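Response regulator (Colwellia psychrerythraea, PDB 3EQZ) has a CheY-like receiver domain, the fold that in this family acts in two-component signalling, and probably serves the same role. Local coordinates at residues A75-I80 and C98-I103. Residues are numbered along the deposited sequence; the frame is centred on the assembly and turned at random.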
ATOM      1  N   ALA B  75       3.201   9.164  23.461  1.00 30.26           N
ATOM      2  CA  ALA B  75       3.278  10.503  22.892  1.00 29.92           C
ATOM      3  C   ALA B  75       2.526  10.573  21.547  1.00 28.83           C
ATOM      4  O   ALA B  75       2.347   9.576  20.911  1.00 28.56           O
ATOM      5  CB  ALA B  75       4.763  10.934  22.690  1.00 29.78           C
ATOM      6  N   SER B  76       2.057  11.752  21.153  1.00 28.72           N
ATOM      7  CA  SER B  76       1.445  11.913  19.818  1.00 28.37           C
ATOM      8  C   SER B  76       2.579  12.003  18.828  1.00 27.50           C
ATOM      9  O   SER B  76       3.631  12.634  19.114  1.00 26.56           O
ATOM     10  CB  SER B  76       0.621  13.186  19.717  1.00 27.72           C
ATOM     11  OG  SER B  76      -0.435  13.165  20.642  1.00 33.38           O
ATOM     12  N   LEU B  77       2.361  11.409  17.651  1.00 26.39           N
ATOM     13  CA  LEU B  77       3.380  11.344  16.637  1.00 26.03           C
ATOM     14  C   LEU B  77       2.925  11.931  15.293  1.00 26.77           C
ATOM     15  O   LEU B  77       1.820  11.614  14.790  1.00 25.70           O
ATOM     16  CB  LEU B  77       3.838   9.895  16.484  1.00 27.43           C
ATOM     17  CG  LEU B  77       4.977   9.526  15.547  1.00 29.19           C
ATOM     18  CD1 LEU B  77       6.224  10.191  16.005  1.00 25.28           C
ATOM     19  CD2 LEU B  77       5.128   7.992  15.527  1.00 29.88           C
ATOM     20  N   ILE B  78       3.773  12.778  14.720  1.00 25.22           N
ATOM     21  CA  ILE B  78       3.562  13.314  13.362  1.00 25.93           C
ATOM     22  C   ILE B  78       4.728  12.858  12.493  1.00 26.72           C
ATOM     23  O   ILE B  78       5.864  12.954  12.919  1.00 25.89           O
ATOM     24  CB  ILE B  78       3.523  14.846  13.350  1.00 26.24           C
ATOM     25  CG1 ILE B  78       2.301  15.342  14.133  1.00 26.77           C
ATOM     26  CG2 ILE B  78       3.546  15.356  11.940  1.00 25.25           C
ATOM     27  CD1 ILE B  78       2.381  16.811  14.694  1.00 25.99           C
ATOM     28  N   LEU B  79       4.443  12.303  11.311  1.00 26.94           N
ATOM     29  CA  LEU B  79       5.477  11.784  10.470  1.00 28.33           C
ATOM     30  C   LEU B  79       5.632  12.630   9.243  1.00 29.36           C
ATOM     31  O   LEU B  79       4.654  13.047   8.640  1.00 30.33           O
ATOM     32  CB  LEU B  79       5.188  10.355  10.047  1.00 27.39           C
ATOM     33  CG  LEU B  79       4.901   9.360  11.152  1.00 28.87           C
ATOM     34  CD1 LEU B  79       4.415   8.063  10.480  1.00 29.78           C
ATOM     35  CD2 LEU B  79       6.197   9.093  12.030  1.00 24.58           C
ATOM     36  N   ILE B  80       6.870  12.856   8.847  1.00 31.16           N
ATOM     37  CA  ILE B  80       7.131  13.697   7.696  1.00 33.33           C
ATOM     38  C   ILE B  80       8.049  13.011   6.733  1.00 35.27           C
ATOM     39  O   ILE B  80       8.990  12.353   7.159  1.00 34.28           O
ATOM     40  CB  ILE B  80       7.716  15.035   8.114  1.00 34.60           C
ATOM     41  CG1 ILE B  80       6.750  15.692   9.151  1.00 33.43           C
ATOM     42  CG2 ILE B  80       7.869  15.914   6.822  1.00 34.35           C
ATOM     43  CD1 ILE B  80       6.983  17.152   9.411  1.00 37.76           C
ATOM     44  N   CYS B  98       1.803  -0.831  15.429  1.00 38.03           N
ATOM     45  CA  CYS B  98       2.592  -1.138  16.607  1.00 39.16           C
ATOM     46  C   CYS B  98       2.015  -0.451  17.812  1.00 38.98           C
ATOM     47  O   CYS B  98       2.642  -0.427  18.865  1.00 39.80           O
ATOM     48  CB  CYS B  98       4.018  -0.667  16.433  1.00 39.22           C
ATOM     49  SG  CYS B  98       4.831  -1.486  15.124  1.00 46.24           S
ATOM     50  N   GLY B  99       0.843   0.151  17.654  1.00 37.97           N
ATOM     51  CA  GLY B  99       0.185   0.766  18.789  1.00 36.49           C
ATOM     52  C   GLY B  99       0.560   2.211  19.049  1.00 35.33           C
ATOM     53  O   GLY B  99       0.231   2.747  20.116  1.00 35.69           O
ATOM     54  N   LEU B 100       1.204   2.865  18.081  1.00 32.87           N
ATOM     55  CA  LEU B 100       1.587   4.281  18.250  1.00 31.20           C
ATOM     56  C   LEU B 100       0.464   5.260  17.862  1.00 30.32           C
ATOM     57  O   LEU B 100      -0.251   4.993  16.937  1.00 28.45           O
ATOM     58  CB  LEU B 100       2.878   4.602  17.457  1.00 29.24           C
ATOM     59  CG  LEU B 100       4.088   3.876  18.021  1.00 27.93           C
ATOM     60  CD1 LEU B 100       5.318   4.163  17.192  1.00 25.99           C
ATOM     61  CD2 LEU B 100       4.338   4.279  19.501  1.00 28.07           C
ATOM     62  N   ASN B 101       0.338   6.392  18.566  1.00 29.69           N
ATOM     63  CA  ASN B 101      -0.688   7.395  18.235  1.00 31.01           C
ATOM     64  C   ASN B 101      -0.230   8.436  17.151  1.00 29.84           C
ATOM     65  O   ASN B 101       0.184   9.554  17.475  1.00 27.04           O
ATOM     66  CB  ASN B 101      -1.195   8.089  19.514  1.00 31.65           C
ATOM     67  CG  ASN B 101      -2.301   9.164  19.245  1.00 35.58           C
ATOM     68  OD1 ASN B 101      -2.466  10.155  20.015  1.00 38.80           O
ATOM     69  ND2 ASN B 101      -3.056   8.962  18.185  1.00 35.56           N
ATOM     70  N   VAL B 102      -0.300   8.022  15.879  1.00 29.08           N
ATOM     71  CA  VAL B 102       0.027   8.890  14.761  1.00 28.83           C
ATOM     72  C   VAL B 102      -1.157   9.815  14.507  1.00 29.89           C
ATOM     73  O   VAL B 102      -2.258   9.347  14.196  1.00 31.38           O
ATOM     74  CB  VAL B 102       0.305   8.097  13.483  1.00 29.31           C
ATOM     75  CG1 VAL B 102       0.700   9.039  12.326  1.00 27.74           C
ATOM     76  CG2 VAL B 102       1.391   7.036  13.729  1.00 27.65           C
ATOM     77  N   ILE B 103      -0.958  11.110  14.694  1.00 29.28           N
ATOM     78  CA  ILE B 103      -2.058  12.081  14.592  1.00 29.31           C
ATOM     79  C   ILE B 103      -2.102  12.810  13.229  1.00 29.62           C
ATOM     80  O   ILE B 103      -3.116  13.387  12.882  1.00 28.63           O
ATOM     81  CB  ILE B 103      -1.974  13.100  15.704  1.00 29.48           C
ATOM     82  CG1 ILE B 103      -0.622  13.822  15.640  1.00 28.84           C
ATOM     83  CG2 ILE B 103      -2.257  12.428  17.085  1.00 28.38           C
ATOM     84  CD1 ILE B 103      -0.639  15.084  16.458  1.00 26.27           C
TER
HETATM   85  O   HOH W   1       2.045   6.834  20.903  1.00 39.00           O
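Leu77 and Val102 sit side by side where strand 76-81 meets the parallel strand 101-107, outermost in the sheet of this chain, and two backbone hydrogen bonds tie Leu77 to the neighbours of Val102. Leu77 N donates to Asn101 O at 2.9 Å, and Leu77 O accepts from Ile103 N at 2.8 Å, the donor 16° from the carbonyl plane. Val102 CA also lies 3.3 Å from Leu77 O, a CA-H...O contact. Just before the first direct bond, a water bridges the two segments: it donates to Ala75 O and accepts from Asn101 N.

The apolar contacts fall on two faces. On the face of Leu77 and Val102, Leu77 CG is anti to the backbone N (chi1 -176°), and CD2 beyond it meets Leu100 CD1 at 4.2 Å. Helix 87-97, the crossover of this beta-alpha-beta unit, covers Val102 with Ala95 and Leu96, while Ile65 and Leu68 of helix 60-70 pack on Leu100. On the other face, Ile103 CG1 lies 3.6 Å from Ile78 CG1, and CG2 reaches Ser76 CB.

The axes of 76-80 and 101-103 make an angle of 55°; between these segments both direct bonds fall on Leu77, water bridges the splayed start, and hydrocarbon packing on both faces completes the join.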